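Local structure of malonyl CoA-acyl carrier protein transacylase (Mycobacterium tuberculosis, 2QC3) at residues L223-G228 with D252-T257; A119-A124 with E197-A202; G131-L136 with V185-V190; L40-L45 with Q61-A66. The protein transfers the malonyl group from malonyl-CoA to holo-acyl carrier protein, supplying malonyl-ACP for fatty acid biosynthesis. All blocks are in the same frame, centred on the assembly; numbering follows the deposited sequence.

Contact 1 (L223-G228 with D252-T257); sequences LSNRDG and DLCTAT
Gly228 lies flat against the first turns of helix 251-260, with its CA 3.6 Å from the CA of Cys254, an approach made possible by the lack of a side chain on the glycine. This is the tight part of the contact. The same glycine CA is 3.6 Å from Cys254 SG, which also lies 3.3 Å from Ser224 O. The sulphur thus fits into the bend of the loop, while Ser224 O takes a backbone bond from Gly228 N that closes that bend. At the next turn of the helix, Thr257 OG1 donates to Gly228 O; at 2.5 Å the modelled bond is so short that its exact length is doubtful. Leu223 and Thr257 meet tip to tip, Leu223 CD2 standing 3.7 Å from Thr257 CG2, and Leu223 CD1 also touches Cys254 O.

An ST turn shapes the loop: Ser224 OG accepts from Arg226 N. Asn225, which follows that serine, presents ND2 to Cys254 SG at 3.8 Å, but its main polar partners belong to what is probably a nucleophile elbow. Its OD1 accepts from Ser92 N and its ND2 is bonded to Gly90 O, which links the loop to the likely catalytic serine.

Towards the N-terminal end of the segment 252-257 the fit is looser and nearer to solvent. There Leu253, partly exposed, lays CB 3.5 Å from Asp227 O, with CD1 beside the same carbonyl. The Asp227 carboxylate stays out of this packing, and its OD2 accepts from Lys229 N.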
loop_
_atom_site.group_PDB
_atom_site.type_symbol
_atom_site.label_atom_id
_atom_site.label_comp_id
_atom_site.label_asym_id
_atom_site.label_seq_id
_atom_site.Cartn_x
_atom_site.Cartn_y
_atom_site.Cartn_z
ATOM N N LEU A 223 7.502 6.261 -7.640
ATOM C CA LEU A 223 8.284 5.038 -7.474
ATOM C C LEU A 223 7.388 3.806 -7.522
ATOM O O LEU A 223 6.178 3.902 -7.312
ATOM C CB LEU A 223 9.032 5.063 -6.141
ATOM C CG LEU A 223 9.980 6.247 -5.951
ATOM C CD1 LEU A 223 10.755 6.069 -4.650
ATOM C CD2 LEU A 223 10.934 6.325 -7.142
ATOM N N SER A 224 7.994 2.654 -7.796
ATOM C CA SER A 224 7.268 1.396 -7.873
ATOM C C SER A 224 7.858 0.351 -6.930
ATOM O O SER A 224 9.074 0.269 -6.764
ATOM C CB SER A 224 7.299 0.856 -9.311
ATOM O OG SER A 224 6.697 -0.424 -9.382
ATOM N N ASN A 225 6.981 -0.446 -6.324
ATOM C CA ASN A 225 7.373 -1.516 -5.406
ATOM C C ASN A 225 8.167 -2.586 -6.149
ATOM O O ASN A 225 8.836 -3.416 -5.540
ATOM C CB ASN A 225 6.127 -2.174 -4.796
ATOM C CG ASN A 225 5.452 -1.312 -3.753
ATOM O OD1 ASN A 225 4.337 -1.616 -3.326
ATOM N ND2 ASN A 225 6.122 -0.243 -3.319
ATOM N N ARG A 226 8.061 -2.577 -7.470
ATOM C CA ARG A 226 8.770 -3.548 -8.298
ATOM C C ARG A 226 10.272 -3.533 -8.028
ATOM O O ARG A 226 10.884 -4.574 -7.757
ATOM C CB ARG A 226 8.535 -3.236 -9.776
ATOM C CG ARG A 226 9.254 -4.178 -10.718
ATOM C CD ARG A 226 9.080 -3.744 -12.164
ATOM N NE ARG A 226 9.524 -4.790 -13.077
ATOM C CZ ARG A 226 9.671 -4.632 -14.390
ATOM N NH1 ARG A 226 9.410 -3.464 -14.960
ATOM N NH2 ARG A 226 10.076 -5.651 -15.137
ATOM N N ASP A 227 10.861 -2.346 -8.098
ATOM C CA ASP A 227 12.298 -2.205 -7.899
ATOM C C ASP A 227 12.719 -0.872 -7.285
ATOM O O ASP A 227 13.886 -0.493 -7.360
ATOM C CB ASP A 227 12.997 -2.384 -9.241
ATOM C CG ASP A 227 12.406 -1.497 -10.323
ATOM O OD1 ASP A 227 12.828 -1.623 -11.493
ATOM O OD2 ASP A 227 11.520 -0.673 -10.009
ATOM N N GLY A 228 11.774 -0.158 -6.687
ATOM C CA GLY A 228 12.110 1.120 -6.086
ATOM C C GLY A 228 12.504 2.181 -7.103
ATOM O O GLY A 228 12.972 3.250 -6.726
ATOM N N ASP A 252 12.163 -1.719 0.511
ATOM C CA ASP A 252 13.538 -1.352 0.832
ATOM C C ASP A 252 14.211 -0.597 -0.314
ATOM O O ASP A 252 14.953 0.354 -0.080
ATOM C CB ASP A 252 14.372 -2.592 1.187
ATOM C CG ASP A 252 14.297 -3.694 0.129
ATOM O OD1 ASP A 252 15.077 -4.661 0.244
ATOM O OD2 ASP A 252 13.470 -3.607 -0.805
ATOM N N LEU A 253 13.943 -1.012 -1.553
ATOM C CA LEU A 253 14.525 -0.342 -2.708
ATOM C C LEU A 253 13.882 1.034 -2.921
ATOM O O LEU A 253 14.521 1.962 -3.415
ATOM C CB LEU A 253 14.363 -1.210 -3.968
ATOM C CG LEU A 253 15.055 -2.581 -3.924
ATOM C CD1 LEU A 253 14.912 -3.290 -5.274
ATOM C CD2 LEU A 253 16.542 -2.393 -3.579
ATOM N N CYS A 254 12.620 1.175 -2.535
ATOM C CA CYS A 254 11.946 2.449 -2.697
ATOM C C CYS A 254 12.561 3.489 -1.757
ATOM O O CYS A 254 12.835 4.620 -2.155
ATOM C CB CYS A 254 10.443 2.310 -2.408
ATOM S SG CYS A 254 9.504 1.418 -3.677
ATOM N N THR A 255 12.784 3.101 -0.509
ATOM C CA THR A 255 13.350 4.030 0.451
ATOM C C THR A 255 14.789 4.366 0.075
ATOM O O THR A 255 15.251 5.479 0.312
ATOM C CB THR A 255 13.312 3.460 1.866
ATOM O OG1 THR A 255 11.981 3.030 2.173
ATOM C CG2 THR A 255 13.728 4.522 2.857
ATOM N N ALA A 256 15.494 3.398 -0.507
ATOM C CA ALA A 256 16.874 3.613 -0.938
ATOM C C ALA A 256 16.862 4.690 -2.018
ATOM O O ALA A 256 17.758 5.529 -2.087
ATOM C CB ALA A 256 17.468 2.314 -1.493
ATOM N N THR A 257 15.833 4.669 -2.855
ATOM C CA THR A 257 15.708 5.660 -3.914
ATOM C C THR A 257 15.373 7.035 -3.336
ATOM O O THR A 257 15.810 8.061 -3.858
ATOM C CB THR A 257 14.622 5.253 -4.931
ATOM O OG1 THR A 257 15.013 4.032 -5.577
ATOM C CG2 THR A 257 14.436 6.348 -5.983
#

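Contact 2 (A119-A124 with E197-A202); sequences AEMAKA and EFMAPA
Glu120 and Ala202 bring their CA atoms to 4.6 Å, and one turn along the helix Ala124 and Met199 come to 5.4 Å. Segment 119-124 is regular helix, whereas 197-202 starts as a 3-10 turn and continues with helical backbone angles but without the regular bonds, curling so that several of its residues face one side of the helix.

Small groups fill the middle. Ala202 CB is set against the helix backbone, 3.3 Å from Glu120 O, and also touches Glu120 CB. Ala124 CB occupies the concave side of the turn among Ala202 CB, Met199 CE and Pro201 CG; the last, at 3.5 Å, is tighter than usual carbon contact. The two methionines cross at about a right angle, Met199 SD lying 3.9 Å from Met121 CE and close to Met121 CB as well. Bends at chi2 (-59°) and chi3 in Met199 fold its chain back towards the helix. At the outer margin a water donates to Pro201 O at 2.8 Å and to Glu120 OE1, the second distance being doubtfully short.

Met121 also reaches Phe194 and Leu245 in loops and Gln61 of helix 57-77, and its side chain lies about 6 Å from that of His195, probably catalytic. The contact therefore ties the last turns of helix 107-125 to the connection between strand 184-187 and helix 203-211.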
loop_
_atom_site.group_PDB
_atom_site.type_symbol
_atom_site.label_atom_id
_atom_site.label_comp_id
_atom_site.label_asym_id
_atom_site.label_seq_id
_atom_site.Cartn_x
_atom_site.Cartn_y
_atom_site.Cartn_z
ATOM N N ALA A 119 -11.368 -7.811 -4.629
ATOM C CA ALA A 119 -12.289 -8.890 -4.972
ATOM C C ALA A 119 -11.566 -10.007 -5.713
ATOM O O ALA A 119 -11.806 -11.185 -5.454
ATOM C CB ALA A 119 -13.437 -8.352 -5.833
ATOM N N GLU A 120 -10.687 -9.637 -6.641
ATOM C CA GLU A 120 -9.939 -10.632 -7.403
ATOM C C GLU A 120 -8.947 -11.412 -6.542
ATOM O O GLU A 120 -8.823 -12.630 -6.676
ATOM C CB GLU A 120 -9.191 -9.974 -8.560
ATOM C CG GLU A 120 -10.088 -9.497 -9.673
ATOM C CD GLU A 120 -11.012 -10.589 -10.179
ATOM O OE1 GLU A 120 -10.531 -11.706 -10.451
ATOM O OE2 GLU A 120 -12.225 -10.332 -10.308
ATOM N N MET A 121 -8.239 -10.718 -5.658
ATOM C CA MET A 121 -7.274 -11.396 -4.802
ATOM C C MET A 121 -8.000 -12.289 -3.798
ATOM O O MET A 121 -7.530 -13.383 -3.473
ATOM C CB MET A 121 -6.384 -10.376 -4.089
ATOM C CG MET A 121 -5.366 -9.688 -5.005
ATOM S SD MET A 121 -4.426 -8.371 -4.177
ATOM C CE MET A 121 -3.582 -9.307 -2.913
ATOM N N ALA A 122 -9.150 -11.827 -3.313
ATOM C CA ALA A 122 -9.944 -12.615 -2.370
ATOM C C ALA A 122 -10.239 -13.955 -3.046
ATOM O O ALA A 122 -10.075 -15.019 -2.454
ATOM C CB ALA A 122 -11.246 -11.887 -2.047
ATOM N N LYS A 123 -10.660 -13.876 -4.303
ATOM C CA LYS A 123 -10.969 -15.046 -5.116
ATOM C C LYS A 123 -9.751 -15.963 -5.201
ATOM O O LYS A 123 -9.854 -17.179 -5.027
ATOM C CB LYS A 123 -11.348 -14.590 -6.521
ATOM C CG LYS A 123 -12.578 -15.234 -7.112
ATOM C CD LYS A 123 -12.931 -14.535 -8.414
ATOM C CE LYS A 123 -14.201 -15.089 -9.028
ATOM N NZ LYS A 123 -14.479 -14.497 -10.365
ATOM N N ALA A 124 -8.591 -15.366 -5.469
ATOM C CA ALA A 124 -7.352 -16.119 -5.593
ATOM C C ALA A 124 -6.950 -16.830 -4.302
ATOM O O ALA A 124 -6.383 -17.916 -4.347
ATOM C CB ALA A 124 -6.219 -15.193 -6.069
ATOM N N GLU A 197 3.028 -15.748 -6.799
ATOM C CA GLU A 197 2.353 -16.385 -7.917
ATOM C C GLU A 197 0.967 -16.908 -7.531
ATOM O O GLU A 197 0.108 -17.095 -8.393
ATOM C CB GLU A 197 3.213 -17.527 -8.469
ATOM C CG GLU A 197 4.427 -17.048 -9.249
ATOM C CD GLU A 197 4.062 -16.409 -10.586
ATOM O OE1 GLU A 197 3.119 -15.585 -10.631
ATOM O OE2 GLU A 197 4.734 -16.724 -11.595
ATOM N N PHE A 198 0.740 -17.127 -6.237
ATOM C CA PHE A 198 -0.556 -17.628 -5.787
ATOM C C PHE A 198 -1.691 -16.641 -6.055
ATOM O O PHE A 198 -2.867 -17.007 -6.009
ATOM C CB PHE A 198 -0.499 -18.018 -4.301
ATOM C CG PHE A 198 0.383 -19.214 -4.032
ATOM C CD1 PHE A 198 1.668 -19.055 -3.514
ATOM C CD2 PHE A 198 -0.048 -20.492 -4.373
ATOM C CE1 PHE A 198 2.517 -20.154 -3.347
ATOM C CE2 PHE A 198 0.786 -21.598 -4.213
ATOM C CZ PHE A 198 2.075 -21.432 -3.700
ATOM N N MET A 199 -1.341 -15.389 -6.345
ATOM C CA MET A 199 -2.351 -14.389 -6.662
ATOM C C MET A 199 -2.604 -14.386 -8.171
ATOM O O MET A 199 -3.472 -13.673 -8.649
ATOM C CB MET A 199 -1.894 -12.992 -6.218
ATOM C CG MET A 199 -1.833 -12.803 -4.708
ATOM S SD MET A 199 -3.447 -13.082 -3.955
ATOM C CE MET A 199 -3.290 -14.791 -3.447
ATOM N N ALA A 200 -1.849 -15.198 -8.910
ATOM C CA ALA A 200 -1.971 -15.266 -10.368
ATOM C C ALA A 200 -3.394 -15.287 -10.915
ATOM O O ALA A 200 -3.680 -14.629 -11.908
ATOM C CB ALA A 200 -1.197 -16.471 -10.907
ATOM N N PRO A 201 -4.305 -16.047 -10.286
ATOM C CA PRO A 201 -5.672 -16.067 -10.817
ATOM C C PRO A 201 -6.404 -14.728 -10.736
ATOM O O PRO A 201 -7.447 -14.541 -11.367
ATOM C CB PRO A 201 -6.349 -17.183 -10.013
ATOM C CG PRO A 201 -5.543 -17.263 -8.752
ATOM C CD PRO A 201 -4.133 -17.037 -9.208
ATOM N N ALA A 202 -5.848 -13.786 -9.983
ATOM C CA ALA A 202 -6.460 -12.465 -9.856
ATOM C C ALA A 202 -6.003 -11.518 -10.969
ATOM O O ALA A 202 -6.607 -10.467 -11.179
ATOM C CB ALA A 202 -6.125 -11.860 -8.489
HETATM O O HOH W 1 -9.258 -12.624 -12.282
HETATM O O HOH W 2 -3.585 -19.373 -5.062
#

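Contact 3 (G131-L136 with V185-V190)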
loop_
_atom_site.group_PDB
_atom_site.type_symbol
_atom_site.label_atom_id
_atom_site.label_comp_id
_atom_site.label_asym_id
_atom_site.label_seq_id
_atom_site.Cartn_x
_atom_site.Cartn_y
_atom_site.Cartn_z
ATOM N N GLY A 131 -0.809 -17.868 2.942
ATOM C CA GLY A 131 -0.808 -16.829 3.952
ATOM C C GLY A 131 0.479 -16.033 3.889
ATOM O O GLY A 131 1.262 -16.172 2.947
ATOM N N MET A 132 0.691 -15.190 4.894
ATOM C CA MET A 132 1.887 -14.372 4.980
ATOM C C MET A 132 2.300 -14.339 6.445
ATOM O O MET A 132 1.453 -14.385 7.337
ATOM C CB MET A 132 1.608 -12.941 4.506
ATOM C CG MET A 132 1.140 -12.832 3.065
ATOM S SD MET A 132 0.792 -11.147 2.611
ATOM C CE MET A 132 2.375 -10.664 1.876
ATOM N N SER A 133 3.600 -14.267 6.685
ATOM C CA SER A 133 4.116 -14.210 8.041
ATOM C C SER A 133 5.292 -13.266 8.058
ATOM O O SER A 133 6.207 -13.369 7.229
ATOM C CB SER A 133 4.578 -15.589 8.528
ATOM O OG SER A 133 3.490 -16.483 8.682
ATOM N N ALA A 134 5.260 -12.331 8.996
ATOM C CA ALA A 134 6.343 -11.388 9.136
ATOM C C ALA A 134 7.490 -12.160 9.772
ATOM O O ALA A 134 7.269 -13.073 10.575
ATOM C CB ALA A 134 5.917 -10.224 10.041
ATOM N N VAL A 135 8.710 -11.828 9.377
ATOM C CA VAL A 135 9.891 -12.456 9.949
ATOM C C VAL A 135 10.792 -11.289 10.323
ATOM O O VAL A 135 11.320 -10.596 9.453
ATOM C CB VAL A 135 10.624 -13.362 8.941
ATOM C CG1 VAL A 135 11.845 -13.986 9.610
ATOM C CG2 VAL A 135 9.680 -14.460 8.432
ATOM N N LEU A 136 10.946 -11.059 11.620
ATOM C CA LEU A 136 11.768 -9.957 12.091
ATOM C C LEU A 136 13.063 -10.436 12.727
ATOM O O LEU A 136 13.074 -11.398 13.495
ATOM C CB LEU A 136 10.980 -9.107 13.088
ATOM C CG LEU A 136 9.702 -8.464 12.547
ATOM C CD1 LEU A 136 9.143 -7.480 13.575
ATOM C CD2 LEU A 136 10.011 -7.742 11.241
ATOM N N VAL A 185 8.984 -15.045 13.987
ATOM C CA VAL A 185 8.029 -15.312 12.930
ATOM C C VAL A 185 6.623 -15.093 13.452
ATOM O O VAL A 185 6.223 -15.699 14.445
ATOM C CB VAL A 185 8.149 -16.760 12.426
ATOM C CG1 VAL A 185 7.091 -17.026 11.351
ATOM C CG2 VAL A 185 9.552 -16.998 11.872
ATOM N N ARG A 186 5.879 -14.219 12.786
ATOM C CA ARG A 186 4.510 -13.934 13.184
ATOM C C ARG A 186 3.564 -14.000 11.993
ATOM O O ARG A 186 3.673 -13.208 11.055
ATOM C CB ARG A 186 4.411 -12.547 13.828
ATOM C CG ARG A 186 4.770 -11.403 12.894
ATOM C CD ARG A 186 4.474 -10.052 13.538
ATOM N NE ARG A 186 3.057 -9.911 13.861
ATOM C CZ ARG A 186 2.246 -9.019 13.298
ATOM N NH1 ARG A 186 2.712 -8.179 12.383
ATOM N NH2 ARG A 186 0.964 -8.980 13.638
ATOM N N ALA A 187 2.636 -14.950 12.040
ATOM C CA ALA A 187 1.656 -15.116 10.977
ATOM C C ALA A 187 0.808 -13.860 10.936
ATOM O O ALA A 187 0.391 -13.360 11.980
ATOM C CB ALA A 187 0.783 -16.325 11.258
ATOM N N LEU A 188 0.562 -13.340 9.737
ATOM C CA LEU A 188 -0.243 -12.138 9.597
ATOM C C LEU A 188 -1.699 -12.512 9.346
ATOM O O LEU A 188 -1.996 -13.573 8.787
ATOM C CB LEU A 188 0.295 -11.276 8.453
ATOM C CG LEU A 188 1.768 -10.880 8.591
ATOM C CD1 LEU A 188 2.223 -10.192 7.319
ATOM C CD2 LEU A 188 1.959 -9.955 9.808
ATOM N N GLY A 189 -2.610 -11.647 9.772
ATOM C CA GLY A 189 -4.020 -11.930 9.585
ATOM C C GLY A 189 -4.519 -11.599 8.191
ATOM O O GLY A 189 -5.337 -10.690 8.025
ATOM N N VAL A 190 -4.027 -12.323 7.189
ATOM C CA VAL A 190 -4.446 -12.094 5.812
ATOM C C VAL A 190 -4.965 -13.401 5.213
ATOM O O VAL A 190 -4.564 -14.485 5.630
ATOM C CB VAL A 190 -3.287 -11.536 4.949
ATOM C CG1 VAL A 190 -2.845 -10.179 5.499
ATOM C CG2 VAL A 190 -2.120 -12.512 4.934
HETATM O O HOH W 3 -1.549 -15.396 6.733
#
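Ser133 pairs with Ala187, Ala134 with Arg186 and Val135 with Val185 in antiparallel register, the two strands running at 153° to one another. Ala134 and Arg186 form the hydrogen-bonded pair, with Arg186 N to Ala134 O nearly straight (2.9 Å, 169°) and Ala134 N to Arg186 O more bent. Past the three paired residues, Leu188 N still bonds to Met132 O.

On the face bearing Ala134, Arg186 CG sits between its own N and carbonyl carbon (chi1 63°), the crowded position, and this lays the chain across the alanine, with CG 3.3 Å from Ala134 CB. Leu188 CD2 covers one face of the guanidinium, offset toward its rim, and also touches Ala134 CB at 4.0 Å. Met132 and Val190 cross at about a right angle, Val190 CG2 lying 3.8 Å from Met132 CG. On the face of Ser133 and Val135, Val185 CG1 meets Ser133 CB, and both valines pack against Leu175 of helix 169-177. A water joins Met132 N to Leu188 O where the segments part.

Strand 184-187 forms an edge of the ferredoxin-like small subdomain. Its pairing rests on main-chain bonds, reinforced by aliphatic contact on both faces. Arg186 contributes here through the carbons of its chain, and its guanidinium through a flat face, while the water carries the polar link on past the paired residues to the point where the loop begins to diverge.

Contact 4 (L40-L45 with Q61-A66); sequences LDLARL and QPLIVA
Leu63 points its two methyls at the backbone of helix 42-47, CD1 lying 3.9 Å from Leu42 O and CD2 3.7 Å from Leu45 O. Its CG is anti to the backbone N (chi1 -167°), which swings the fork across to the other helix, where CD1 also touches Leu45 CB. On one flank Leu42 extends in the reverse direction: CD1 reaches Ala66 CB at 4.1 Å and CD2 approaches Pro62 and Leu63 more distantly. On another, Leu40 CD2 touches Pro62 CG at 3.7 Å, the two side chains crossing at about a right angle. Between side chains every contact is apolar, while the methyls of Leu63 rest on two backbone carbonyl oxygens.

The next layer fixes where the leucines start from. Asp41 is the N-cap of helix 42-47, and its OD1 accepts from Arg44 N in an almost straight bond (173°), met from above the carboxylate plane. This secures the first turn, with Leu42 and Leu45 on its inner side. Arg44, turned away from the contact, forms a salt bridge with Glu53. In the longer helix a kink falls at Pro62, the residue that offers its ring to Leu40.

Further out, Leu42 also packs on Ile31 and Trp34 of helix 27-37 and on Val111 of helix 107-125, while Ala66 touches Trp34 and Pro62 touches Ala115. The arrangement is a buried helix-to-helix core belonging to the helical part of the large, alpha/beta-hydrolase-like subdomain of the acyltransferase fold, with the side chain of Pro62 about 12 Å from that of Ser92.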
loop_
_atom_site.group_PDB
_atom_site.type_symbol
_atom_site.label_atom_id
_atom_site.label_comp_id
_atom_site.label_asym_id
_atom_site.label_seq_id
_atom_site.Cartn_x
_atom_site.Cartn_y
_atom_site.Cartn_z
ATOM N N LEU A 40 -19.438 -0.418 -3.442
ATOM C CA LEU A 40 -19.266 -0.794 -2.051
ATOM C C LEU A 40 -19.686 0.379 -1.165
ATOM O O LEU A 40 -19.358 1.527 -1.454
ATOM C CB LEU A 40 -17.791 -1.126 -1.809
ATOM C CG LEU A 40 -17.371 -2.331 -0.964
ATOM C CD1 LEU A 40 -17.958 -3.612 -1.541
ATOM C CD2 LEU A 40 -15.844 -2.409 -0.949
ATOM N N ASP A 41 -20.411 0.094 -0.090
ATOM C CA ASP A 41 -20.852 1.142 0.825
ATOM C C ASP A 41 -19.659 1.537 1.687
ATOM O O ASP A 41 -19.604 1.205 2.868
ATOM C CB ASP A 41 -21.983 0.631 1.720
ATOM C CG ASP A 41 -22.742 1.756 2.412
ATOM O OD1 ASP A 41 -22.103 2.714 2.898
ATOM O OD2 ASP A 41 -23.988 1.672 2.481
ATOM N N LEU A 42 -18.705 2.242 1.089
ATOM C CA LEU A 42 -17.505 2.668 1.801
ATOM C C LEU A 42 -17.822 3.503 3.038
ATOM O O LEU A 42 -17.091 3.461 4.025
ATOM C CB LEU A 42 -16.590 3.460 0.862
ATOM C CG LEU A 42 -16.058 2.693 -0.354
ATOM C CD1 LEU A 42 -15.230 3.619 -1.225
ATOM C CD2 LEU A 42 -15.226 1.508 0.113
ATOM N N ALA A 43 -18.912 4.261 2.979
ATOM C CA ALA A 43 -19.319 5.109 4.095
ATOM C C ALA A 43 -19.460 4.315 5.391
ATOM O O ALA A 43 -18.808 4.622 6.389
ATOM C CB ALA A 43 -20.635 5.804 3.767
ATOM N N ARG A 44 -20.311 3.295 5.378
ATOM C CA ARG A 44 -20.517 2.478 6.569
ATOM C C ARG A 44 -19.293 1.624 6.870
ATOM O O ARG A 44 -18.975 1.370 8.031
ATOM C CB ARG A 44 -21.743 1.577 6.405
ATOM C CG ARG A 44 -21.731 0.726 5.148
ATOM C CD ARG A 44 -22.797 -0.369 5.187
ATOM N NE ARG A 44 -22.255 -1.649 5.645
ATOM C CZ ARG A 44 -21.781 -1.881 6.867
ATOM N NH1 ARG A 44 -21.776 -0.921 7.782
ATOM N NH2 ARG A 44 -21.297 -3.077 7.172
ATOM N N LEU A 45 -18.606 1.186 5.818
ATOM C CA LEU A 45 -17.414 0.359 5.975
ATOM C C LEU A 45 -16.311 1.077 6.739
ATOM O O LEU A 45 -15.653 0.484 7.589
ATOM C CB LEU A 45 -16.890 -0.073 4.602
ATOM C CG LEU A 45 -17.791 -1.044 3.836
ATOM C CD1 LEU A 45 -17.285 -1.224 2.418
ATOM C CD2 LEU A 45 -17.833 -2.375 4.574
ATOM N N GLN A 61 -8.836 -2.999 0.971
ATOM C CA GLN A 61 -8.071 -2.380 -0.095
ATOM C C GLN A 61 -8.712 -1.072 -0.613
ATOM O O GLN A 61 -8.059 -0.025 -0.632
ATOM C CB GLN A 61 -7.832 -3.398 -1.220
ATOM C CG GLN A 61 -6.782 -4.440 -0.893
ATOM C CD GLN A 61 -6.323 -5.214 -2.111
ATOM O OE1 GLN A 61 -5.930 -4.631 -3.116
ATOM N NE2 GLN A 61 -6.357 -6.536 -2.018
ATOM N N PRO A 62 -9.994 -1.102 -1.025
ATOM C CA PRO A 62 -10.584 0.149 -1.510
ATOM C C PRO A 62 -10.804 1.147 -0.374
ATOM O O PRO A 62 -10.778 2.355 -0.581
ATOM C CB PRO A 62 -11.897 -0.314 -2.142
ATOM C CG PRO A 62 -12.280 -1.471 -1.279
ATOM C CD PRO A 62 -10.969 -2.204 -1.105
ATOM N N LEU A 63 -11.019 0.624 0.828
ATOM C CA LEU A 63 -11.244 1.457 2.000
ATOM C C LEU A 63 -9.966 2.225 2.331
ATOM O O LEU A 63 -10.002 3.431 2.592
ATOM C CB LEU A 63 -11.663 0.575 3.179
ATOM C CG LEU A 63 -12.241 1.237 4.433
ATOM C CD1 LEU A 63 -13.471 2.064 4.072
ATOM C CD2 LEU A 63 -12.604 0.150 5.444
ATOM N N ILE A 64 -8.835 1.525 2.309
ATOM C CA ILE A 64 -7.549 2.155 2.586
ATOM C C ILE A 64 -7.226 3.214 1.537
ATOM O O ILE A 64 -6.781 4.311 1.877
ATOM C CB ILE A 64 -6.411 1.115 2.630
ATOM C CG1 ILE A 64 -6.580 0.230 3.866
ATOM C CG2 ILE A 64 -5.043 1.815 2.666
ATOM C CD1 ILE A 64 -5.670 -0.979 3.881
ATOM N N VAL A 65 -7.446 2.887 0.265
ATOM C CA VAL A 65 -7.188 3.832 -0.813
ATOM C C VAL A 65 -8.128 5.027 -0.664
ATOM O O VAL A 65 -7.727 6.168 -0.885
ATOM C CB VAL A 65 -7.390 3.178 -2.216
ATOM C CG1 VAL A 65 -7.371 4.246 -3.304
ATOM C CG2 VAL A 65 -6.281 2.163 -2.482
ATOM N N ALA A 66 -9.377 4.763 -0.274
ATOM C CA ALA A 66 -10.361 5.834 -0.091
ATOM C C ALA A 66 -9.915 6.808 1.009
ATOM O O ALA A 66 -9.988 8.024 0.840
ATOM C CB ALA A 66 -11.737 5.240 0.258
#

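Overall arrangement
Contacts 1, 2 and 3 approach the likely catalytic pair, Ser92 and His195, from different parts of the fold. In contact 1 the side chain of Asn225 is about 5 Å from that of Ser92 and about 5 Å from that of His195; Met132 of contact 3 and Met121 of contact 2 are about 5 and 6 Å from the His195 side chain. Both methionines also lie near a bound acetate, about 5 and 4 Å away, which may mark the pocket. Contact 4 stands further back but touches contact 2, Met121 SD being 3.4 Å from Gln61 NE2. Contacts 1 and 4, their centres 27 Å apart, lie on opposite sides of the chain's centre. Helix 107-125 leads directly into strand 130-136, joining contact 2 to contact 3.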